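Long-range contacts in DNA-3-methyladenine glycosidase (Bacillus halodurans, PDB 2H56), which is a largely helical member of the HhH-GPD superfamily of base excision DNA repair proteins: residues 30-36 and 178-182; 169-175 and 209-213. One frame throughout, in Å; residues are numbered along the deposited sequence.

Contact 1: residues 30-36 and 178-182; sequences DSRLFQF and WLYGN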
loop_
_atom_site.group_PDB
_atom_site.type_symbol
_atom_site.label_atom_id
_atom_site.label_comp_id
_atom_site.label_asym_id
_atom_site.label_seq_id
_atom_site.Cartn_x
_atom_site.Cartn_y
_atom_site.Cartn_z
ATOM N N ASP A 30 -15.243 -0.896 18.270
ATOM C CA ASP A 30 -13.851 -1.010 18.737
ATOM C C ASP A 30 -13.430 0.239 19.553
ATOM O O ASP A 30 -12.933 1.209 19.001
ATOM C CB ASP A 30 -12.956 -1.125 17.501
ATOM C CG ASP A 30 -11.534 -1.553 17.822
ATOM O OD1 ASP A 30 -11.104 -1.381 18.995
ATOM O OD2 ASP A 30 -10.861 -2.079 16.877
ATOM N N SER A 31 -13.606 0.214 20.862
ATOM C CA SER A 31 -13.260 1.372 21.684
ATOM C C SER A 31 -11.779 1.614 21.896
ATOM O O SER A 31 -11.383 2.713 22.249
ATOM C CB SER A 31 -13.919 1.263 23.044
ATOM O OG SER A 31 -15.265 1.610 22.902
ATOM N N ARG A 32 -10.973 0.578 21.754
ATOM C CA ARG A 32 -9.534 0.720 21.862
ATOM C C ARG A 32 -9.064 1.558 20.706
ATOM O O ARG A 32 -8.242 2.457 20.878
ATOM C CB ARG A 32 -8.826 -0.641 21.809
ATOM C CG ARG A 32 -9.084 -1.500 23.001
ATOM C CD ARG A 32 -8.331 -2.832 22.965
ATOM N NE ARG A 32 -6.947 -2.622 23.372
ATOM C CZ ARG A 32 -6.423 -2.993 24.530
ATOM N NH1 ARG A 32 -7.142 -3.624 25.442
ATOM N NH2 ARG A 32 -5.149 -2.734 24.770
ATOM N N LEU A 33 -9.582 1.243 19.523
ATOM C CA LEU A 33 -9.247 2.008 18.322
ATOM C C LEU A 33 -9.743 3.443 18.464
ATOM O O LEU A 33 -9.044 4.387 18.093
ATOM C CB LEU A 33 -9.802 1.334 17.062
ATOM C CG LEU A 33 -9.380 1.928 15.714
ATOM C CD1 LEU A 33 -7.869 1.911 15.609
ATOM C CD2 LEU A 33 -10.080 1.211 14.518
ATOM N N PHE A 34 -10.918 3.608 19.059
ATOM C CA PHE A 34 -11.439 4.935 19.305
ATOM C C PHE A 34 -10.534 5.765 20.223
ATOM O O PHE A 34 -10.272 6.940 19.936
ATOM C CB PHE A 34 -12.832 4.847 19.927
ATOM C CG PHE A 34 -13.411 6.192 20.296
ATOM C CD1 PHE A 34 -14.113 6.934 19.375
ATOM C CD2 PHE A 34 -13.200 6.729 21.544
ATOM C CE1 PHE A 34 -14.627 8.167 19.714
ATOM C CE2 PHE A 34 -13.701 7.963 21.874
ATOM C CZ PHE A 34 -14.418 8.677 20.957
ATOM N N GLN A 35 -10.135 5.176 21.358
ATOM C CA GLN A 35 -9.222 5.822 22.312
ATOM C C GLN A 35 -7.917 6.261 21.607
ATOM O O GLN A 35 -7.396 7.349 21.853
ATOM C CB GLN A 35 -8.921 4.890 23.501
ATOM C CG GLN A 35 -10.058 4.793 24.513
ATOM C CD GLN A 35 -9.763 3.878 25.699
ATOM O OE1 GLN A 35 -9.451 4.354 26.789
ATOM N NE2 GLN A 35 -9.875 2.563 25.499
ATOM N N PHE A 36 -7.427 5.422 20.705
ATOM C CA PHE A 36 -6.191 5.718 19.997
ATOM C C PHE A 36 -6.354 6.853 18.998
ATOM O O PHE A 36 -5.512 7.758 18.947
ATOM C CB PHE A 36 -5.686 4.495 19.242
ATOM C CG PHE A 36 -4.441 4.762 18.457
ATOM C CD1 PHE A 36 -3.299 5.204 19.095
ATOM C CD2 PHE A 36 -4.415 4.606 17.086
ATOM C CE1 PHE A 36 -2.148 5.475 18.381
ATOM C CE2 PHE A 36 -3.255 4.880 16.362
ATOM C CZ PHE A 36 -2.127 5.306 17.018
ATOM N N TRP A 178 0.567 -3.731 19.387
ATOM C CA TRP A 178 0.681 -2.560 20.250
ATOM C C TRP A 178 -0.697 -2.171 20.745
ATOM O O TRP A 178 -0.911 -1.968 21.927
ATOM C CB TRP A 178 1.313 -1.414 19.453
ATOM C CG TRP A 178 1.653 -0.211 20.221
ATOM C CD1 TRP A 178 2.848 0.069 20.825
ATOM C CD2 TRP A 178 0.816 0.912 20.444
ATOM N NE1 TRP A 178 2.793 1.299 21.425
ATOM C CE2 TRP A 178 1.552 1.838 21.201
ATOM C CE3 TRP A 178 -0.493 1.225 20.093
ATOM C CZ2 TRP A 178 1.023 3.054 21.600
ATOM C CZ3 TRP A 178 -1.012 2.420 20.502
ATOM C CH2 TRP A 178 -0.259 3.322 21.244
ATOM N N LEU A 179 -1.637 -2.123 19.818
ATOM C CA LEU A 179 -2.984 -1.651 20.092
ATOM C C LEU A 179 -3.933 -2.703 20.734
ATOM O O LEU A 179 -4.889 -2.338 21.386
ATOM C CB LEU A 179 -3.562 -1.137 18.767
ATOM C CG LEU A 179 -4.830 -0.282 18.763
ATOM C CD1 LEU A 179 -4.589 1.050 19.453
ATOM C CD2 LEU A 179 -5.231 -0.087 17.326
ATOM N N TYR A 180 -3.667 -3.992 20.551
ATOM C CA TYR A 180 -4.570 -5.054 21.019
ATOM C C TYR A 180 -3.880 -6.146 21.852
ATOM O O TYR A 180 -4.546 -6.921 22.522
ATOM C CB TYR A 180 -5.277 -5.709 19.822
ATOM C CG TYR A 180 -6.136 -4.759 19.015
ATOM C CD1 TYR A 180 -7.394 -4.350 19.461
ATOM C CD2 TYR A 180 -5.692 -4.277 17.788
ATOM C CE1 TYR A 180 -8.182 -3.462 18.688
ATOM C CE2 TYR A 180 -6.463 -3.410 17.022
ATOM C CZ TYR A 180 -7.696 -2.998 17.472
ATOM O OH TYR A 180 -8.398 -2.119 16.672
ATOM N N GLY A 181 -2.563 -6.257 21.759
ATOM C CA GLY A 181 -1.804 -7.040 22.719
ATOM C C GLY A 181 -1.368 -6.031 23.752
ATOM O O GLY A 181 -1.968 -4.959 23.889
ATOM N N ASN A 182 -0.326 -6.319 24.485
ATOM C CA ASN A 182 0.225 -5.249 25.256
ATOM C C ASN A 182 1.624 -5.062 24.736
ATOM O O ASN A 182 2.595 -5.045 25.487
ATOM C CB ASN A 182 0.165 -5.565 26.749
ATOM C CG ASN A 182 0.315 -4.334 27.605
ATOM O OD1 ASN A 182 0.054 -3.213 27.163
ATOM N ND2 ASN A 182 0.735 -4.532 28.836
#
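At the apolar centre of this contact Leu179 packs against Leu33 and Phe36, one turn apart on helix 31-40. Its CD2 is 3.7 Å from Leu33 CD1 and its CD1 is 3.6 Å from Phe36 CB, so each methyl meets a different side chain. Phe36 continues the apolar surface to Trp178. The indole points an edge at the phenyl face in an offset edge-to-face pair, with the phenyl and six-membered indole centroids 5.5 Å apart, the planes at 66°, and Phe36 CD1 3.9 Å from Trp178 CZ3. Trp178 NE1 turns elsewhere, to the carbonyl of Tyr220, while Phe216 and Ala212 of helix 202-219 close the floor. Farther out, the Tyr180 ring reaches the start of helix 31-40. Its OH gives a very short hydrogen bond of 2.5 Å to Asp30 OD2, and Trp198 NE1 also bonds to that oxygen. Asp30 OD1 accepts from Leu33 N at 3.1 Å, so one carboxylate caps its own helix and ties it to the other segment. Arg32 closes the outer edge: its NE donates to Leu179 O at 2.9 Å, reaching a backbone carbonyl in the last turn of helix 170-180, just before Gly181 leaves helical geometry. Its guanidinium also forms a salt bridge with Glu224. The arrangement is a side-chain N-cap at the start of one helix meeting the C-terminal turn of another, and it joins the N-terminal part of the chain to the C-terminal helices in one lobe, consistent with the two-lobed fold of HhH-GPD proteins.

Contact 2: residues 169-175 and 209-213; sequences DVGLQRG and LWKAA
A steep helix-helix crossing makes this contact at the N-terminal end of helix 170-180, against helix 202-219. Residues 170-175 and 209-213 are helical; their axes approach to 7.4 Å and cross at 75°. Two glycines one turn apart permit this: Gly175 CA lies 4.3 Å from Ala213 CA and 3.7 Å from Leu209 O, while Gly171 O meets Ala213 CB at 3.5 Å. A CB on Gly175 would clash with Leu209 O, one on Gly171 with Trp210 NE1. Leu172 (m, t) lays its CD2 over the Trp210 six-membered ring, a CH-pi contact 3.9 Å from the centroid, and packs it against Leu209 CB at 3.6 Å. Arg174, chi1 to chi3 all t, donates from NE to Ala213 O at 3.0 Å. Extended Asp169 (phi/psi -73/113, chi1 t) is the N-cap: its OD2 accepts from Leu172 N at 2.7 Å, weakly from Gly171 N at 2.9 Å, and from Trp210 NE1 at 2.9 Å, with Trp210 at chi1 m, chi2 -48°; OD1 takes Trp149 NE1. This aspartate probably corresponds to the conserved one following the Gly/Pro-rich loop after the helix-hairpin-helix, which gives the HhH-GPD superfamily its name.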
loop_
_atom_site.group_PDB
_atom_site.type_symbol
_atom_site.label_atom_id
_atom_site.label_comp_id
_atom_site.label_asym_id
_atom_site.label_seq_id
_atom_site.Cartn_x
_atom_site.Cartn_y
_atom_site.Cartn_z
ATOM N N ASP A 169 1.429 -7.562 6.276
ATOM C CA ASP A 169 2.276 -6.405 6.548
ATOM C C ASP A 169 2.829 -6.412 7.985
ATOM O O ASP A 169 2.114 -6.245 8.965
ATOM C CB ASP A 169 1.510 -5.103 6.280
ATOM C CG ASP A 169 2.426 -3.871 6.284
ATOM O OD1 ASP A 169 3.066 -3.549 5.257
ATOM O OD2 ASP A 169 2.501 -3.203 7.331
ATOM N N VAL A 170 4.132 -6.576 8.089
ATOM C CA VAL A 170 4.834 -6.523 9.368
ATOM C C VAL A 170 4.589 -5.207 10.121
ATOM O O VAL A 170 4.708 -5.144 11.349
ATOM C CB VAL A 170 6.343 -6.686 9.127
ATOM C CG1 VAL A 170 7.127 -6.375 10.390
ATOM C CG2 VAL A 170 6.623 -8.086 8.613
ATOM N N GLY A 171 4.259 -4.154 9.381
ATOM C CA GLY A 171 3.970 -2.860 9.982
ATOM C C GLY A 171 2.651 -2.921 10.677
ATOM O O GLY A 171 2.559 -2.678 11.877
ATOM N N LEU A 172 1.624 -3.290 9.929
ATOM C CA LEU A 172 0.302 -3.475 10.496
ATOM C C LEU A 172 0.346 -4.461 11.660
ATOM O O LEU A 172 -0.323 -4.256 12.658
ATOM C CB LEU A 172 -0.684 -3.923 9.412
ATOM C CG LEU A 172 -0.891 -2.871 8.303
ATOM C CD1 LEU A 172 -1.568 -3.482 7.103
ATOM C CD2 LEU A 172 -1.692 -1.683 8.827
ATOM N N GLN A 173 1.145 -5.513 11.545
ATOM C CA GLN A 173 1.277 -6.492 12.632
ATOM C C GLN A 173 1.858 -5.883 13.906
ATOM O O GLN A 173 1.362 -6.116 15.014
ATOM C CB GLN A 173 2.121 -7.690 12.193
ATOM C CG GLN A 173 1.359 -8.680 11.351
ATOM C CD GLN A 173 2.211 -9.815 10.801
ATOM O OE1 GLN A 173 3.318 -10.080 11.272
ATOM N NE2 GLN A 173 1.686 -10.493 9.787
ATOM N N ARG A 174 2.912 -5.100 13.748
ATOM C CA ARG A 174 3.480 -4.378 14.876
ATOM C C ARG A 174 2.436 -3.471 15.535
ATOM O O ARG A 174 2.381 -3.387 16.752
ATOM C CB ARG A 174 4.672 -3.554 14.424
ATOM C CG ARG A 174 5.305 -2.682 15.499
ATOM C CD ARG A 174 6.711 -2.244 15.077
ATOM N NE ARG A 174 7.138 -1.007 15.727
ATOM C CZ ARG A 174 7.832 -0.940 16.868
ATOM N NH1 ARG A 174 8.209 -2.040 17.514
ATOM N NH2 ARG A 174 8.175 0.244 17.361
ATOM N N GLY A 175 1.614 -2.793 14.738
ATOM C CA GLY A 175 0.619 -1.885 15.292
ATOM C C GLY A 175 -0.470 -2.655 16.020
ATOM O O GLY A 175 -0.944 -2.230 17.066
ATOM N N LEU A 209 -3.050 1.894 12.232
ATOM C CA LEU A 209 -2.156 0.863 12.710
ATOM C C LEU A 209 -0.726 1.272 12.398
ATOM O O LEU A 209 0.167 1.184 13.269
ATOM C CB LEU A 209 -2.520 -0.510 12.120
ATOM C CG LEU A 209 -3.798 -1.170 12.692
ATOM C CD1 LEU A 209 -3.890 -2.642 12.334
ATOM C CD2 LEU A 209 -3.830 -1.059 14.190
ATOM N N TRP A 210 -0.508 1.751 11.170
ATOM C CA TRP A 210 0.827 2.192 10.769
ATOM C C TRP A 210 1.326 3.319 11.649
ATOM O O TRP A 210 2.506 3.360 12.004
ATOM C CB TRP A 210 0.867 2.620 9.308
ATOM C CG TRP A 210 1.149 1.506 8.417
ATOM C CD1 TRP A 210 2.128 0.596 8.564
ATOM C CD2 TRP A 210 0.444 1.150 7.232
ATOM N NE1 TRP A 210 2.082 -0.321 7.558
ATOM C CE2 TRP A 210 1.055 -0.003 6.720
ATOM C CE3 TRP A 210 -0.654 1.685 6.559
ATOM C CZ2 TRP A 210 0.623 -0.626 5.548
ATOM C CZ3 TRP A 210 -1.101 1.063 5.407
ATOM C CH2 TRP A 210 -0.454 -0.075 4.903
ATOM N N LYS A 211 0.415 4.225 11.996
ATOM C CA LYS A 211 0.732 5.352 12.857
ATOM C C LYS A 211 1.145 4.818 14.241
ATOM O O LYS A 211 2.184 5.219 14.801
ATOM C CB LYS A 211 -0.463 6.288 12.936
ATOM C CG LYS A 211 -0.097 7.747 12.881
ATOM C CD LYS A 211 -1.298 8.603 12.500
ATOM C CE LYS A 211 -1.001 10.087 12.661
ATOM N NZ LYS A 211 -0.135 10.616 11.569
ATOM N N ALA A 212 0.381 3.855 14.749
ATOM C CA ALA A 212 0.719 3.186 16.013
ATOM C C ALA A 212 2.079 2.494 15.957
ATOM O O ALA A 212 2.841 2.566 16.919
ATOM C CB ALA A 212 -0.363 2.192 16.385
ATOM N N ALA A 213 2.379 1.828 14.842
ATOM C CA ALA A 213 3.668 1.132 14.692
ATOM C C ALA A 213 4.885 2.063 14.701
ATOM O O ALA A 213 5.937 1.677 15.212
ATOM C CB ALA A 213 3.678 0.275 13.428
#

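Overall arrangement
Helix 170-180 serves both contacts, contact 2 near its N-terminal end and contact 1 at its C-terminal end, and the two centres are 12 Å apart. They share one apolar interior: Leu179 CD2 lies 3.6 Å from Leu209 CD2, and Ala212 CB lies 3.6 Å from Phe36 CZ and 3.8 Å from Trp178 CE3, so helix 202-219, a partner in contact 2, also packs against the side chains of contact 1. Their segments alternate along the chain, so the two contacts cross in sequence. Contact 2 is about 12 Å from the chain centre and holds the probable GPD aspartate; contact 1 is more peripheral, about 22 Å from that centre, on the same side.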